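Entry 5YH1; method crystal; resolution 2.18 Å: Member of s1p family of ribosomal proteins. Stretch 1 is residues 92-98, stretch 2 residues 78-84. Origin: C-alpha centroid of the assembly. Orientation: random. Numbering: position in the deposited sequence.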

ATOM      1  N   ALA A  92      -8.355  23.382  14.806  1.00 51.15           N
ATOM      2  CA  ALA A  92      -9.542  23.344  13.942  1.00 49.88           C
ATOM      3  C   ALA A  92      -9.232  23.253  12.444  1.00 49.78           C
ATOM      4  O   ALA A  92      -9.858  22.473  11.727  1.00 48.73           O
ATOM      5  CB  ALA A  92     -10.420  24.549  14.213  1.00 49.39           C
ATOM      6  N   ARG A  93      -8.281  24.061  11.980  1.00 50.48           N
ATOM      7  CA  ARG A  93      -7.780  23.973  10.605  1.00 51.60           C
ATOM      8  C   ARG A  93      -7.496  22.533  10.199  1.00 51.62           C
ATOM      9  O   ARG A  93      -7.926  22.076   9.138  1.00 57.21           O
ATOM     10  CB  ARG A  93      -6.483  24.771  10.447  1.00 54.95           C
ATOM     11  CG  ARG A  93      -5.558  24.181   9.388  1.00 58.88           C
ATOM     12  CD  ARG A  93      -4.289  24.970   9.208  1.00 60.44           C
ATOM     13  NE  ARG A  93      -3.639  24.604   7.954  1.00 60.48           N
ATOM     14  CZ  ARG A  93      -2.669  25.312   7.388  1.00 61.62           C
ATOM     15  NH1 ARG A  93      -2.219  26.422   7.972  1.00 61.10           N
ATOM     16  NH2 ARG A  93      -2.141  24.907   6.240  1.00 63.54           N
ATOM     17  N   TRP A  94      -6.750  21.834  11.044  1.00 47.26           N
ATOM     18  CA  TRP A  94      -6.241  20.510  10.714  1.00 44.67           C
ATOM     19  C   TRP A  94      -7.329  19.472  10.823  1.00 42.19           C
ATOM     20  O   TRP A  94      -7.329  18.486  10.100  1.00 44.72           O
ATOM     21  CB  TRP A  94      -5.058  20.155  11.627  1.00 44.29           C
ATOM     22  CG  TRP A  94      -3.946  21.124  11.433  1.00 44.68           C
ATOM     23  CD1 TRP A  94      -3.701  22.253  12.156  1.00 44.64           C
ATOM     24  CD2 TRP A  94      -2.977  21.093  10.388  1.00 44.21           C
ATOM     25  NE1 TRP A  94      -2.616  22.917  11.639  1.00 46.04           N
ATOM     26  CE2 TRP A  94      -2.154  22.224  10.549  1.00 45.02           C
ATOM     27  CE3 TRP A  94      -2.719  20.208   9.331  1.00 46.57           C
ATOM     28  CZ2 TRP A  94      -1.086  22.497   9.699  1.00 45.88           C
ATOM     29  CZ3 TRP A  94      -1.654  20.477   8.483  1.00 47.48           C
ATOM     30  CH2 TRP A  94      -0.852  21.615   8.672  1.00 47.59           C
ATOM     31  N   HIS A  95      -8.266  19.700  11.725  1.00 39.88           N
ATOM     32  CA  HIS A  95      -9.287  18.714  12.000  1.00 38.81           C
ATOM     33  C   HIS A  95     -10.533  18.864  11.120  1.00 36.67           C
ATOM     34  O   HIS A  95     -11.123  17.866  10.720  1.00 36.05           O
ATOM     35  CB  HIS A  95      -9.684  18.778  13.469  1.00 39.58           C
ATOM     36  CG  HIS A  95     -10.672  17.733  13.851  1.00 41.83           C
ATOM     37  ND1 HIS A  95     -10.408  16.389  13.713  1.00 44.37           N
ATOM     38  CD2 HIS A  95     -11.935  17.826  14.323  1.00 43.65           C
ATOM     39  CE1 HIS A  95     -11.464  15.695  14.101  1.00 46.19           C
ATOM     40  NE2 HIS A  95     -12.402  16.545  14.478  1.00 45.84           N
ATOM     41  N   LEU A  96     -10.927  20.102  10.834  1.00 34.47           N
ATOM     42  CA  LEU A  96     -12.198  20.382  10.168  1.00 34.23           C
ATOM     43  C   LEU A  96     -12.082  20.580   8.646  1.00 33.29           C
ATOM     44  O   LEU A  96     -13.069  20.920   7.974  1.00 32.74           O
ATOM     45  CB  LEU A  96     -12.864  21.593  10.818  1.00 34.23           C
ATOM     46  CG  LEU A  96     -13.241  21.421  12.291  1.00 35.29           C
ATOM     47  CD1 LEU A  96     -13.759  22.734  12.854  1.00 35.60           C
ATOM     48  CD2 LEU A  96     -14.270  20.316  12.468  1.00 35.46           C
ATOM     49  N   PHE A  97     -10.887  20.358   8.106  1.00 31.46           N
ATOM     50  CA  PHE A  97     -10.702  20.326   6.666  1.00 29.78           C
ATOM     51  C   PHE A  97      -9.688  19.267   6.250  1.00 30.03           C
ATOM     52  O   PHE A  97      -8.572  19.226   6.773  1.00 32.53           O
ATOM     53  CB  PHE A  97     -10.263  21.688   6.138  1.00 29.14           C
ATOM     54  CG  PHE A  97     -10.048  21.709   4.653  1.00 27.64           C
ATOM     55  CD1 PHE A  97     -11.109  21.920   3.795  1.00 27.06           C
ATOM     56  CD2 PHE A  97      -8.786  21.490   4.114  1.00 28.03           C
ATOM     57  CE1 PHE A  97     -10.931  21.925   2.427  1.00 26.54           C
ATOM     58  CE2 PHE A  97      -8.596  21.496   2.742  1.00 26.62           C
ATOM     59  CZ  PHE A  97      -9.670  21.716   1.901  1.00 26.87           C
ATOM     60  N   LYS A  98     -10.076  18.443   5.282  1.00 29.30           N
ATOM     61  CA  LYS A  98      -9.207  17.424   4.718  1.00 29.06           C
ATOM     62  C   LYS A  98      -9.243  17.476   3.198  1.00 26.88           C
ATOM     63  O   LYS A  98     -10.316  17.490   2.604  1.00 26.93           O
ATOM     64  CB  LYS A  98      -9.665  16.039   5.175  1.00 31.22           C
ATOM     65  CG  LYS A  98      -9.550  15.809   6.670  1.00 32.71           C
ATOM     66  CD  LYS A  98      -8.086  15.698   7.081  1.00 33.77           C
ATOM     67  CE  LYS A  98      -7.902  15.956   8.565  1.00 35.39           C
ATOM     68  NZ  LYS A  98      -8.580  14.938   9.389  1.00 36.31           N
TER
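Stretch 2, residues 78-84: AIIPLIE

How do the two backbones run past one another? Stretch 2 is helical throughout, part of a longer helix that extends beyond it at both ends, while stretch 1 begins as a short helix from Ala92 and passes into a strand at Phe97 and Lys98. The two helix axes approach to 9.3 Å, and their N-to-C directions differ by 121°, so the segments cross obliquely, closer to antiparallel than to parallel. The nearest CA atoms are those of Arg93 and Ile80, 6.0 Å apart. Within stretch 1, Leu96 N donates to Ala92 O at 2.7 Å. In stretch 2, Ile83 N bonds to Ile79 O at 3.0 Å and Glu84 N to Ile80 O at 2.9 Å, but Pro81, whose nitrogen carries no hydrogen, cannot bond to the preceding turn, and the helix is kinked there.

Which residues of the helix face stretch 1? Ile79, Ile80, Ile83 and Glu84 make the contacts, as expected when residues three or four apart return to the same side of a helix; Ala78, Pro81 and Leu82 take no part. Ile83 touches the most partners. Ile83 CG2 lies 3.9 Å from both Ala92 C and Arg93 N, packing against the backbone of the short helix, and 4.2 Å from Ala92 CB. Ile83 CD1 lies 4.1 Å from Leu96 O and 3.8 Å from Phe97 CB.

What does Phe97 add where the helix gives way to the strand? With chi1 in the t well, its side chain reaches two further isoleucines. Phe97 CE1 is 3.9 Å from Ile79 CD1, and Phe97 CD2 is 3.8 Å from Ile80 CD1, both methyl groups approaching the ring obliquely. Together with Ile83 CD1 at the CB, they give this buried side chain apolar neighbours on the side toward stretch 2. Lys98, the next residue of the strand, points away and makes no contact.

How does Arg93 meet the helix, and is it held by charge? Its chi1 to chi3 are all t, an extended form that carries the chain past Ile80 and Glu84. Arg93 CD lies 3.9 Å from Ile80 CG2, which also sits over one face of the guanidinium, and 3.6 Å from Glu84 OE2. Glu84 OE2 lies at the guanidinium edge, near its plane, and 4.3 Å from Arg93 NH1, too far for a salt bridge. No hydrogen bond joins the stretches, so the 388 Å² they bury together rests chiefly on apolar packing.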

ATOM      1  N   ALA A  78      -8.913  29.483   0.285  1.00 29.44           N
ATOM      2  CA  ALA A  78     -10.054  30.310   0.702  1.00 29.16           C
ATOM      3  C   ALA A  78     -10.709  29.808   2.002  1.00 29.99           C
ATOM      4  O   ALA A  78     -11.133  30.592   2.843  1.00 28.85           O
ATOM      5  CB  ALA A  78     -11.092  30.340  -0.410  1.00 28.83           C
ATOM      6  N   ILE A  79     -10.800  28.491   2.149  1.00 30.47           N
ATOM      7  CA  ILE A  79     -11.511  27.873   3.270  1.00 29.66           C
ATOM      8  C   ILE A  79     -10.761  27.980   4.602  1.00 30.70           C
ATOM      9  O   ILE A  79     -11.350  28.362   5.618  1.00 30.89           O
ATOM     10  CB  ILE A  79     -11.828  26.391   2.951  1.00 29.67           C
ATOM     11  CG1 ILE A  79     -12.888  26.325   1.859  1.00 28.33           C
ATOM     12  CG2 ILE A  79     -12.317  25.644   4.192  1.00 30.28           C
ATOM     13  CD1 ILE A  79     -12.945  25.008   1.127  1.00 29.26           C
ATOM     14  N   ILE A  80      -9.471  27.652   4.598  1.00 31.51           N
ATOM     15  CA  ILE A  80      -8.695  27.560   5.846  1.00 33.06           C
ATOM     16  C   ILE A  80      -8.748  28.847   6.686  1.00 34.87           C
ATOM     17  O   ILE A  80      -8.994  28.773   7.890  1.00 34.36           O
ATOM     18  CB  ILE A  80      -7.223  27.137   5.588  1.00 33.40           C
ATOM     19  CG1 ILE A  80      -7.136  25.685   5.094  1.00 34.28           C
ATOM     20  CG2 ILE A  80      -6.365  27.317   6.830  1.00 34.17           C
ATOM     21  CD1 ILE A  80      -7.751  24.659   6.013  1.00 35.97           C
ATOM     22  N   PRO A  81      -8.518  30.026   6.065  1.00 36.29           N
ATOM     23  CA  PRO A  81      -8.616  31.270   6.847  1.00 36.67           C
ATOM     24  C   PRO A  81      -9.972  31.494   7.515  1.00 37.06           C
ATOM     25  O   PRO A  81     -10.017  31.997   8.634  1.00 39.21           O
ATOM     26  CB  PRO A  81      -8.341  32.368   5.812  1.00 36.44           C
ATOM     27  CG  PRO A  81      -7.533  31.703   4.760  1.00 36.53           C
ATOM     28  CD  PRO A  81      -8.006  30.276   4.707  1.00 35.68           C
ATOM     29  N   LEU A  82     -11.063  31.148   6.835  1.00 37.21           N
ATOM     30  CA  LEU A  82     -12.389  31.290   7.427  1.00 38.72           C
ATOM     31  C   LEU A  82     -12.547  30.347   8.616  1.00 39.59           C
ATOM     32  O   LEU A  82     -13.060  30.740   9.657  1.00 39.77           O
ATOM     33  CB  LEU A  82     -13.500  31.024   6.406  1.00 39.10           C
ATOM     34  CG  LEU A  82     -13.680  32.027   5.269  1.00 40.50           C
ATOM     35  CD1 LEU A  82     -14.946  31.695   4.495  1.00 40.37           C
ATOM     36  CD2 LEU A  82     -13.723  33.466   5.782  1.00 41.45           C
ATOM     37  N   ILE A  83     -12.097  29.107   8.460  1.00 39.83           N
ATOM     38  CA  ILE A  83     -12.135  28.148   9.558  1.00 40.72           C
ATOM     39  C   ILE A  83     -11.373  28.689  10.763  1.00 42.58           C
ATOM     40  O   ILE A  83     -11.836  28.569  11.898  1.00 41.48           O
ATOM     41  CB  ILE A  83     -11.565  26.776   9.140  1.00 39.79           C
ATOM     42  CG1 ILE A  83     -12.534  26.082   8.179  1.00 38.14           C
ATOM     43  CG2 ILE A  83     -11.299  25.899  10.364  1.00 40.09           C
ATOM     44  CD1 ILE A  83     -11.976  24.827   7.539  1.00 37.14           C
ATOM     45  N   GLU A  84     -10.211  29.286  10.510  1.00 44.95           N
ATOM     46  CA  GLU A  84      -9.369  29.804  11.587  1.00 47.84           C
ATOM     47  C   GLU A  84      -9.954  31.036  12.279  1.00 48.48           C
ATOM     48  O   GLU A  84      -9.737  31.217  13.478  1.00 48.48           O
ATOM     49  CB  GLU A  84      -7.936  30.062  11.094  1.00 49.03           C
ATOM     50  CG  GLU A  84      -7.194  28.757  10.819  1.00 51.71           C
ATOM     51  CD  GLU A  84      -5.723  28.933  10.499  1.00 54.37           C
ATOM     52  OE1 GLU A  84      -5.373  29.908   9.795  1.00 57.36           O
ATOM     53  OE2 GLU A  84      -4.923  28.079  10.948  1.00 55.53           O
TER